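Local coordinates for ubiquitin-conjugating enzyme E2-21 kDa (Pichia angusta, PDB 5NL8), which probably attaches ubiquitin to other proteins, among them PEX5, as an E2 conjugating enzyme required for peroxisome biogenesis, at residues F82-L93 / Y106-T117; A48-F58 / L139-A147. One frame throughout, in Å; residues are numbered along the deposited sequence.

How the contacts relate
Contact 2 belongs to the core of the UBC fold, its centre about 7 Å from that of the chain: strand 45-51 and the turn after it lie on helix 135-147, joined by apolar packing without a hydrogen bond across. Contact 1 is mixed and sits farther out, its centre about 12 Å from the centre of the chain. Its Phe82 end is buried against the same helix, whereas its Phe85 and Lys107 end relies on stacking, hydrogen bonds and water near the surface. The two contacts touch where residues 106-117 meet both segments of contact 2. Met108 SD packs 3.7 Å from Phe58 CE1, and His110 NE2 probably donates to Leu145 O at 3.1 Å.

Contact 1 (F82-L93 / Y106-T117); sequences FVVFGEEKIRQL and YKMPHPNVNFKT
Phe82 and Met108 make the tight, buried end of this contact. Met108 CG stands over the middle of the Phe82 ring, 3.8 Å from its centroid, in a CH-pi contact. Bends at chi2 (48°) and chi3 (72°) then curl the chain round, bringing CE to 3.6 Å from Phe82 CE2, while SD hangs higher above the same face as a Met-aromatic contact. Val113 CG2 meets Phe82 CE1; the Val113 side chain is about 7 Å from that of Cys121, the predicted thioester-forming cysteine. Between Met108 and Val113 the chain carries His110, Pro111 and Asn112, the HPN motif of E2 enzymes. Farther out, the Phe85 and Tyr106 rings form an offset stack, centroids 4.6 Å apart and planes at 21°, with Lys89 CE over the other face of Phe85. Ile90 CD1 reaches Tyr106 CB from the helix. Beside the stack Phe85 N donates to Tyr106 O at 3.3 Å, and Lys107, bent at its second torsion, brings NZ to 3.0 Å from Phe85 O. The loose side is wet: one water accepts from Val84 N and lies 2.8 Å from both Phe82 O and Thr117 O, and a second sits between Val84 O and Lys116 O. The lysine meets a carbonyl just before the N-cap Gly86, not a carboxylate, and its charge would probably polarise that C=O.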
loop_
_atom_site.group_PDB
_atom_site.type_symbol
_atom_site.label_atom_id
_atom_site.label_comp_id
_atom_site.label_asym_id
_atom_site.label_seq_id
_atom_site.Cartn_x
_atom_site.Cartn_y
_atom_site.Cartn_z
ATOM N N PHE A 82 -5.673 0.332 1.154
ATOM C CA PHE A 82 -5.284 -1.059 0.957
ATOM C C PHE A 82 -6.472 -1.885 0.472
ATOM O O PHE A 82 -7.612 -1.649 0.880
ATOM C CB PHE A 82 -4.729 -1.663 2.250
ATOM C CG PHE A 82 -3.332 -1.225 2.571
ATOM C CD1 PHE A 82 -3.102 -0.055 3.278
ATOM C CD2 PHE A 82 -2.247 -1.983 2.165
ATOM C CE1 PHE A 82 -1.811 0.352 3.570
ATOM C CE2 PHE A 82 -0.954 -1.579 2.450
ATOM C CZ PHE A 82 -0.736 -0.411 3.155
ATOM N N VAL A 83 -6.201 -2.850 -0.397
ATOM C CA VAL A 83 -7.228 -3.783 -0.850
ATOM C C VAL A 83 -7.436 -4.876 0.198
ATOM O O VAL A 83 -6.574 -5.730 0.401
ATOM C CB VAL A 83 -6.860 -4.427 -2.197
ATOM C CG1 VAL A 83 -7.896 -5.475 -2.586
ATOM C CG2 VAL A 83 -6.731 -3.361 -3.282
ATOM N N VAL A 84 -8.587 -4.828 0.859
ATOM C CA VAL A 84 -8.927 -5.759 1.929
ATOM C C VAL A 84 -10.174 -6.568 1.563
ATOM O O VAL A 84 -11.204 -5.999 1.211
ATOM C CB VAL A 84 -9.171 -5.008 3.259
ATOM C CG1 VAL A 84 -9.659 -5.962 4.337
ATOM C CG2 VAL A 84 -7.898 -4.284 3.705
ATOM N N PHE A 85 -10.073 -7.893 1.633
ATOM C CA PHE A 85 -11.206 -8.768 1.328
ATOM C C PHE A 85 -11.773 -9.398 2.598
ATOM O O PHE A 85 -11.107 -9.443 3.628
ATOM C CB PHE A 85 -10.797 -9.877 0.352
ATOM C CG PHE A 85 -10.448 -9.385 -1.029
ATOM C CD1 PHE A 85 -10.991 -8.211 -1.524
ATOM C CD2 PHE A 85 -9.574 -10.106 -1.831
ATOM C CE1 PHE A 85 -10.666 -7.762 -2.798
ATOM C CE2 PHE A 85 -9.245 -9.666 -3.103
ATOM C CZ PHE A 85 -9.790 -8.492 -3.587
ATOM N N GLY A 86 -13.005 -9.889 2.516
ATOM C CA GLY A 86 -13.592 -10.644 3.607
ATOM C C GLY A 86 -12.991 -12.035 3.676
ATOM O O GLY A 86 -12.522 -12.563 2.667
ATOM N N GLU A 87 -13.005 -12.620 4.869
ATOM C CA GLU A 87 -12.462 -13.957 5.121
ATOM C C GLU A 87 -13.001 -15.024 4.151
ATOM O O GLU A 87 -12.251 -15.880 3.657
ATOM C CB GLU A 87 -12.770 -14.361 6.564
ATOM C CG GLU A 87 -14.208 -14.052 6.970
ATOM C CD GLU A 87 -14.560 -14.547 8.356
ATOM O OE1 GLU A 87 -13.726 -14.392 9.271
ATOM O OE2 GLU A 87 -15.674 -15.090 8.524
ATOM N N GLU A 88 -14.301 -14.962 3.886
ATOM C CA GLU A 88 -14.961 -15.883 2.968
ATOM C C GLU A 88 -14.357 -15.805 1.564
ATOM O O GLU A 88 -13.926 -16.819 0.993
ATOM C CB GLU A 88 -16.456 -15.583 2.921
ATOM C CG GLU A 88 -17.223 -16.362 1.882
ATOM C CD GLU A 88 -17.297 -17.834 2.203
ATOM O OE1 GLU A 88 -17.496 -18.168 3.390
ATOM O OE2 GLU A 88 -17.156 -18.657 1.275
ATOM N N LYS A 89 -14.314 -14.592 1.021
ATOM C CA LYS A 89 -13.722 -14.357 -0.292
ATOM C C LYS A 89 -12.272 -14.832 -0.354
ATOM O O LYS A 89 -11.863 -15.464 -1.327
ATOM C CB LYS A 89 -13.799 -12.872 -0.654
ATOM C CG LYS A 89 -13.077 -12.510 -1.948
ATOM C CD LYS A 89 -13.481 -11.130 -2.439
ATOM C CE LYS A 89 -12.851 -10.825 -3.788
ATOM N NZ LYS A 89 -13.240 -9.480 -4.278
ATOM N N ILE A 90 -11.497 -14.527 0.684
ATOM C CA ILE A 90 -10.083 -14.885 0.696
ATOM C C ILE A 90 -9.929 -16.392 0.632
ATOM O O ILE A 90 -9.119 -16.918 -0.136
ATOM C CB ILE A 90 -9.361 -14.350 1.943
ATOM C CG1 ILE A 90 -9.317 -12.820 1.918
ATOM C CG2 ILE A 90 -7.951 -14.919 2.022
ATOM C CD1 ILE A 90 -8.639 -12.203 3.126
ATOM N N ARG A 91 -10.732 -17.084 1.430
ATOM C CA ARG A 91 -10.654 -18.534 1.483
ATOM C C ARG A 91 -11.068 -19.142 0.146
ATOM O O ARG A 91 -10.504 -20.146 -0.286
ATOM C CB ARG A 91 -11.517 -19.070 2.621
ATOM C CG ARG A 91 -11.591 -20.578 2.699
ATOM C CD ARG A 91 -12.489 -21.053 3.841
ATOM N NE ARG A 91 -13.901 -21.213 3.477
ATOM C CZ ARG A 91 -14.781 -20.224 3.314
ATOM N NH1 ARG A 91 -16.032 -20.510 2.978
ATOM N NH2 ARG A 91 -14.436 -18.957 3.515
ATOM N N GLN A 92 -12.042 -18.531 -0.520
ATOM C CA GLN A 92 -12.393 -18.985 -1.862
ATOM C C GLN A 92 -11.249 -18.763 -2.852
ATOM O O GLN A 92 -11.011 -19.595 -3.728
ATOM C CB GLN A 92 -13.654 -18.288 -2.357
ATOM C CG GLN A 92 -14.876 -18.612 -1.526
ATOM C CD GLN A 92 -16.126 -17.971 -2.074
ATOM O OE1 GLN A 92 -16.892 -17.350 -1.339
ATOM N NE2 GLN A 92 -16.346 -18.124 -3.375
ATOM N N LEU A 93 -10.539 -17.649 -2.706
ATOM C CA LEU A 93 -9.395 -17.355 -3.569
ATOM C C LEU A 93 -8.255 -18.343 -3.344
ATOM O O LEU A 93 -7.526 -18.682 -4.272
ATOM C CB LEU A 93 -8.886 -15.929 -3.343
ATOM C CG LEU A 93 -9.754 -14.770 -3.838
ATOM C CD1 LEU A 93 -9.102 -13.431 -3.520
ATOM C CD2 LEU A 93 -10.011 -14.898 -5.332
ATOM N N TYR A 106 -4.256 -10.140 1.896
ATOM C CA TYR A 106 -5.456 -9.322 1.737
ATOM C C TYR A 106 -6.069 -8.859 3.057
ATOM O O TYR A 106 -7.272 -8.610 3.134
ATOM C CB TYR A 106 -6.503 -10.081 0.921
ATOM C CG TYR A 106 -6.130 -10.218 -0.532
ATOM C CD1 TYR A 106 -6.195 -9.128 -1.387
ATOM C CD2 TYR A 106 -5.703 -11.435 -1.050
ATOM C CE1 TYR A 106 -5.853 -9.242 -2.715
ATOM C CE2 TYR A 106 -5.357 -11.558 -2.382
ATOM C CZ TYR A 106 -5.436 -10.458 -3.209
ATOM O OH TYR A 106 -5.097 -10.564 -4.536
ATOM N N LYS A 107 -5.238 -8.752 4.088
ATOM C CA LYS A 107 -5.613 -8.092 5.335
ATOM C C LYS A 107 -4.454 -7.190 5.753
ATOM O O LYS A 107 -3.298 -7.598 5.673
ATOM C CB LYS A 107 -5.929 -9.111 6.435
ATOM C CG LYS A 107 -7.166 -9.972 6.195
ATOM C CD LYS A 107 -8.459 -9.205 6.451
ATOM C CE LYS A 107 -9.662 -10.142 6.430
ATOM N NZ LYS A 107 -10.957 -9.414 6.587
ATOM N N MET A 108 -4.750 -5.963 6.179
ATOM C CA MET A 108 -3.693 -5.044 6.601
ATOM C C MET A 108 -3.915 -4.538 8.026
ATOM O O MET A 108 -4.660 -3.583 8.247
ATOM C CB MET A 108 -3.583 -3.861 5.629
ATOM C CG MET A 108 -2.684 -2.712 6.108
ATOM S SD MET A 108 -1.071 -3.219 6.747
ATOM C CE MET A 108 -0.258 -3.687 5.228
ATOM N N PRO A 109 -3.270 -5.192 9.004
ATOM C CA PRO A 109 -3.299 -4.745 10.400
ATOM C C PRO A 109 -2.219 -3.702 10.672
ATOM O O PRO A 109 -1.025 -4.013 10.694
ATOM C CB PRO A 109 -3.043 -6.034 11.181
ATOM C CG PRO A 109 -2.207 -6.853 10.270
ATOM C CD PRO A 109 -2.586 -6.489 8.855
ATOM N N HIS A 110 -2.647 -2.464 10.881
ATOM C CA HIS A 110 -1.722 -1.354 11.025
ATOM C C HIS A 110 -2.415 -0.213 11.755
ATOM O O HIS A 110 -3.595 0.045 11.521
ATOM C CB HIS A 110 -1.219 -0.896 9.650
ATOM C CG HIS A 110 -0.146 0.145 9.705
ATOM N ND1 HIS A 110 -0.410 1.474 9.968
ATOM C CD2 HIS A 110 1.193 0.059 9.517
ATOM C CE1 HIS A 110 0.722 2.156 9.946
ATOM N NE2 HIS A 110 1.707 1.323 9.672
ATOM N N PRO A 111 -1.689 0.457 12.659
ATOM C CA PRO A 111 -2.210 1.577 13.449
ATOM C C PRO A 111 -2.924 2.658 12.630
ATOM O O PRO A 111 -3.893 3.236 13.129
ATOM C CB PRO A 111 -0.951 2.140 14.106
ATOM C CG PRO A 111 -0.089 0.936 14.304
ATOM C CD PRO A 111 -0.337 0.062 13.097
ATOM N N ASN A 112 -2.476 2.916 11.404
ATOM C CA ASN A 112 -3.052 3.994 10.599
ATOM C C ASN A 112 -3.948 3.504 9.456
ATOM O O ASN A 112 -4.172 4.223 8.483
ATOM C CB ASN A 112 -1.936 4.873 10.025
ATOM C CG ASN A 112 -1.019 5.435 11.099
ATOM O OD1 ASN A 112 0.136 5.027 11.219
ATOM N ND2 ASN A 112 -1.526 6.385 11.874
ATOM N N VAL A 113 -4.458 2.282 9.577
ATOM C CA VAL A 113 -5.305 1.698 8.540
ATOM C C VAL A 113 -6.605 1.121 9.107
ATOM O O VAL A 113 -6.587 0.384 10.093
ATOM C CB VAL A 113 -4.557 0.577 7.770
ATOM C CG1 VAL A 113 -5.483 -0.119 6.780
ATOM C CG2 VAL A 113 -3.336 1.137 7.053
ATOM N N ASN A 114 -7.726 1.469 8.480
ATOM C CA ASN A 114 -9.021 0.871 8.800
ATOM C C ASN A 114 -9.031 -0.606 8.416
ATOM O O ASN A 114 -8.955 -0.945 7.236
ATOM C CB ASN A 114 -10.147 1.626 8.081
ATOM C CG ASN A 114 -11.540 1.191 8.526
ATOM O OD1 ASN A 114 -11.856 0.003 8.567
ATOM N ND2 ASN A 114 -12.381 2.164 8.856
ATOM N N PHE A 115 -9.127 -1.481 9.413
ATOM C CA PHE A 115 -8.992 -2.917 9.179
ATOM C C PHE A 115 -10.088 -3.480 8.273
ATOM O O PHE A 115 -9.873 -4.473 7.578
ATOM C CB PHE A 115 -8.980 -3.674 10.510
ATOM C CG PHE A 115 -8.702 -5.147 10.370
ATOM C CD1 PHE A 115 -7.400 -5.621 10.327
ATOM C CD2 PHE A 115 -9.743 -6.054 10.276
ATOM C CE1 PHE A 115 -7.142 -6.976 10.197
ATOM C CE2 PHE A 115 -9.494 -7.409 10.146
ATOM C CZ PHE A 115 -8.191 -7.871 10.108
ATOM N N LYS A 116 -11.258 -2.849 8.273
ATOM C CA LYS A 116 -12.374 -3.363 7.482
ATOM C C LYS A 116 -12.349 -2.856 6.034
ATOM O O LYS A 116 -12.514 -3.645 5.098
ATOM C CB LYS A 116 -13.708 -3.003 8.138
ATOM C CG LYS A 116 -14.904 -3.160 7.214
ATOM C CD LYS A 116 -16.218 -2.848 7.918
ATOM C CE LYS A 116 -16.927 -1.669 7.271
ATOM N NZ LYS A 116 -18.349 -1.974 6.954
ATOM N N THR A 117 -12.128 -1.552 5.856
ATOM C CA THR A 117 -12.217 -0.920 4.538
ATOM C C THR A 117 -10.860 -0.778 3.857
ATOM O O THR A 117 -10.780 -0.683 2.630
ATOM C CB THR A 117 -12.850 0.480 4.629
ATOM O OG1 THR A 117 -11.952 1.368 5.309
ATOM C CG2 THR A 117 -14.184 0.427 5.376
HETATM O O HOH W 1 -10.223 -2.391 0.421
HETATM O O HOH W 2 -12.399 -3.525 2.293
#

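Contact 2 (A48-F58 / L139-A147)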
loop_
_atom_site.group_PDB
_atom_site.type_symbol
_atom_site.label_atom_id
_atom_site.label_comp_id
_atom_site.label_asym_id
_atom_site.label_seq_id
_atom_site.Cartn_x
_atom_site.Cartn_y
_atom_site.Cartn_z
ATOM N N ALA A 48 -1.965 -0.546 -7.496
ATOM C CA ALA A 48 -0.531 -0.704 -7.260
ATOM C C ALA A 48 -0.229 -1.940 -6.426
ATOM O O ALA A 48 -1.109 -2.490 -5.767
ATOM C CB ALA A 48 0.040 0.537 -6.583
ATOM N N VAL A 49 1.024 -2.380 -6.473
ATOM C CA VAL A 49 1.490 -3.479 -5.635
ATOM C C VAL A 49 2.794 -3.078 -4.958
ATOM O O VAL A 49 3.745 -2.674 -5.640
ATOM C CB VAL A 49 1.710 -4.776 -6.445
ATOM C CG1 VAL A 49 2.322 -5.857 -5.563
ATOM C CG2 VAL A 49 0.401 -5.261 -7.058
ATOM N N ILE A 50 2.830 -3.178 -3.627
ATOM C CA ILE A 50 4.027 -2.822 -2.860
ATOM C C ILE A 50 4.515 -3.946 -1.946
ATOM O O ILE A 50 3.733 -4.791 -1.504
ATOM C CB ILE A 50 3.806 -1.562 -1.983
ATOM C CG1 ILE A 50 2.716 -1.808 -0.934
ATOM C CG2 ILE A 50 3.481 -0.355 -2.843
ATOM C CD1 ILE A 50 2.567 -0.685 0.081
ATOM N N ARG A 51 5.817 -3.937 -1.665
ATOM C CA ARG A 51 6.436 -4.915 -0.778
ATOM C C ARG A 51 6.715 -4.301 0.592
ATOM O O ARG A 51 7.138 -3.150 0.689
ATOM C CB ARG A 51 7.736 -5.452 -1.394
ATOM C CG ARG A 51 8.530 -6.393 -0.494
ATOM C CD ARG A 51 9.796 -6.922 -1.183
ATOM N NE ARG A 51 9.498 -7.836 -2.285
ATOM C CZ ARG A 51 9.681 -7.553 -3.573
ATOM N NH1 ARG A 51 10.168 -6.375 -3.934
ATOM N NH2 ARG A 51 9.381 -8.452 -4.502
ATOM N N GLY A 52 6.466 -5.068 1.649
ATOM C CA GLY A 52 6.787 -4.634 2.997
ATOM C C GLY A 52 8.274 -4.380 3.161
ATOM O O GLY A 52 9.096 -5.200 2.755
ATOM N N PRO A 53 8.625 -3.236 3.760
ATOM C CA PRO A 53 10.016 -2.785 3.877
ATOM C C PRO A 53 10.865 -3.679 4.772
ATOM O O PRO A 53 10.348 -4.325 5.685
ATOM C CB PRO A 53 9.880 -1.386 4.483
ATOM C CG PRO A 53 8.588 -1.423 5.219
ATOM C CD PRO A 53 7.686 -2.304 4.408
ATOM N N ASP A 54 12.165 -3.697 4.505
ATOM C CA ASP A 54 13.089 -4.556 5.230
ATOM C C ASP A 54 13.159 -4.217 6.710
ATOM O O ASP A 54 13.067 -3.050 7.096
ATOM C CB ASP A 54 14.485 -4.466 4.615
ATOM C CG ASP A 54 14.587 -5.203 3.300
ATOM O OD1 ASP A 54 14.102 -6.351 3.229
ATOM O OD2 ASP A 54 15.145 -4.636 2.338
ATOM N N GLN A 55 13.310 -5.263 7.520
ATOM C CA GLN A 55 13.511 -5.160 8.965
ATOM C C GLN A 55 12.263 -4.649 9.684
ATOM O O GLN A 55 12.316 -4.267 10.852
ATOM C CB GLN A 55 14.724 -4.274 9.277
ATOM C CG GLN A 55 16.033 -4.864 8.761
ATOM C CD GLN A 55 17.258 -4.061 9.157
ATOM O OE1 GLN A 55 17.402 -2.893 8.800
ATOM N NE2 GLN A 55 18.152 -4.694 9.907
ATOM N N SER A 56 11.135 -4.661 8.980
ATOM C CA SER A 56 9.841 -4.402 9.597
ATOM C C SER A 56 9.087 -5.725 9.688
ATOM O O SER A 56 9.437 -6.684 9.001
ATOM C CB SER A 56 9.047 -3.367 8.794
ATOM O OG SER A 56 8.604 -3.905 7.561
ATOM N N PRO A 57 8.060 -5.799 10.544
ATOM C CA PRO A 57 7.286 -7.046 10.581
ATOM C C PRO A 57 6.541 -7.322 9.274
ATOM O O PRO A 57 6.049 -8.431 9.076
ATOM C CB PRO A 57 6.303 -6.818 11.736
ATOM C CG PRO A 57 6.281 -5.338 11.949
ATOM C CD PRO A 57 7.654 -4.866 11.608
ATOM N N PHE A 58 6.477 -6.331 8.390
ATOM C CA PHE A 58 5.781 -6.482 7.117
ATOM C C PHE A 58 6.694 -7.002 6.007
ATOM O O PHE A 58 6.247 -7.183 4.876
ATOM C CB PHE A 58 5.171 -5.145 6.680
ATOM C CG PHE A 58 4.183 -4.571 7.658
ATOM C CD1 PHE A 58 2.842 -4.918 7.596
ATOM C CD2 PHE A 58 4.593 -3.677 8.633
ATOM C CE1 PHE A 58 1.930 -4.388 8.494
ATOM C CE2 PHE A 58 3.685 -3.145 9.534
ATOM C CZ PHE A 58 2.354 -3.502 9.464
ATOM N N LEU A 139 3.594 6.431 -3.212
ATOM C CA LEU A 139 3.794 5.003 -2.958
ATOM C C LEU A 139 4.930 4.776 -1.953
ATOM O O LEU A 139 4.771 4.056 -0.948
ATOM C CB LEU A 139 4.075 4.260 -4.269
ATOM C CG LEU A 139 2.915 4.229 -5.273
ATOM C CD1 LEU A 139 3.304 3.531 -6.569
ATOM C CD2 LEU A 139 1.693 3.565 -4.652
ATOM N N VAL A 140 6.066 5.416 -2.222
ATOM C CA VAL A 140 7.221 5.352 -1.333
ATOM C C VAL A 140 6.841 5.783 0.085
ATOM O O VAL A 140 7.248 5.155 1.061
ATOM C CB VAL A 140 8.378 6.229 -1.859
ATOM C CG1 VAL A 140 9.471 6.372 -0.813
ATOM C CG2 VAL A 140 8.940 5.645 -3.149
ATOM N N ALA A 141 6.033 6.836 0.185
ATOM C CA ALA A 141 5.553 7.332 1.470
ATOM C C ALA A 141 4.757 6.273 2.229
ATOM O O ALA A 141 4.861 6.166 3.451
ATOM C CB ALA A 141 4.705 8.574 1.271
ATOM N N ILE A 142 3.956 5.494 1.511
ATOM C CA ILE A 142 3.177 4.443 2.174
ATOM C C ILE A 142 4.058 3.277 2.636
ATOM O O ILE A 142 3.872 2.733 3.744
ATOM C CB ILE A 142 2.062 3.924 1.258
ATOM C CG1 ILE A 142 0.897 4.907 1.273
ATOM C CG2 ILE A 142 1.570 2.557 1.704
ATOM C CD1 ILE A 142 0.327 5.148 -0.077
ATOM N N VAL A 143 5.024 2.903 1.798
ATOM C CA VAL A 143 5.997 1.887 2.198
ATOM C C VAL A 143 6.743 2.338 3.462
ATOM O O VAL A 143 6.992 1.543 4.368
ATOM C CB VAL A 143 7.008 1.585 1.072
ATOM C CG1 VAL A 143 8.071 0.610 1.555
ATOM C CG2 VAL A 143 6.291 1.028 -0.146
ATOM N N VAL A 144 7.082 3.623 3.520
ATOM C CA VAL A 144 7.684 4.209 4.712
ATOM C C VAL A 144 6.742 4.074 5.906
ATOM O O VAL A 144 7.159 3.682 6.997
ATOM C CB VAL A 144 8.026 5.700 4.505
ATOM C CG1 VAL A 144 8.392 6.360 5.835
ATOM C CG2 VAL A 144 9.150 5.861 3.488
ATOM N N LEU A 145 5.469 4.397 5.683
ATOM C CA LEU A 145 4.454 4.328 6.730
ATOM C C LEU A 145 4.369 2.938 7.348
ATOM O O LEU A 145 4.134 2.800 8.552
ATOM C CB LEU A 145 3.085 4.731 6.181
ATOM C CG LEU A 145 1.929 4.666 7.181
ATOM C CD1 LEU A 145 2.164 5.638 8.334
ATOM C CD2 LEU A 145 0.601 4.946 6.498
ATOM N N LEU A 146 4.564 1.908 6.530
ATOM C CA LEU A 146 4.574 0.545 7.055
ATOM C C LEU A 146 5.684 0.341 8.098
ATOM O O LEU A 146 5.533 -0.454 9.027
ATOM C CB LEU A 146 4.727 -0.475 5.923
ATOM C CG LEU A 146 3.488 -0.715 5.053
ATOM C CD1 LEU A 146 3.708 -1.867 4.072
ATOM C CD2 LEU A 146 2.261 -0.970 5.921
ATOM N N ALA A 147 6.791 1.064 7.949
ATOM C CA ALA A 147 7.905 0.948 8.889
ATOM C C ALA A 147 7.848 1.998 10.000
ATOM O O ALA A 147 8.462 1.824 11.046
ATOM C CB ALA A 147 9.235 1.047 8.147
#
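Ile50 CG1 lies between its backbone N and carbonyl carbon (chi1 63°), and the extended chain beyond it carries CD1 to 3.8 Å from Ile142 CG2, the two side chains crossing at about a right angle. Leu146 turns CG beside its own N (chi1 -75°), which sets CD1 near Pro53 CD and CD2 over the Phe58 ring. This is the packing of sheet on helix in the UBC fold: the axes of strand 48-51 and helix 139-147 approach to 9.2 Å, at 38° to each other. Val143 CG2 lies against Ile50 CB, the two side chains running in opposite directions, and Ala48 CB touches Leu139 CD2 farther along. Where the strand ends, Pro53 takes over; its CG rests 3.5 Å from Val143 O and also touches Ala147 CB, its CD meets Leu146 CB and its CB Val143 CG1. Replacing Pro53 with a glycine would probably open a gap beside Val143, Leu146 and Ala147 and give the start of the type II turn more freedom to move. That turn, Pro53 to Ser56, is fastened by Ser56 OG donating to Pro53 O at 2.6 Å. Beyond it Leu146 CD2 sits 4.2 Å from the Phe58 ring centroid, while Phe58 CE2 comes to 3.3 Å from Leu146 O.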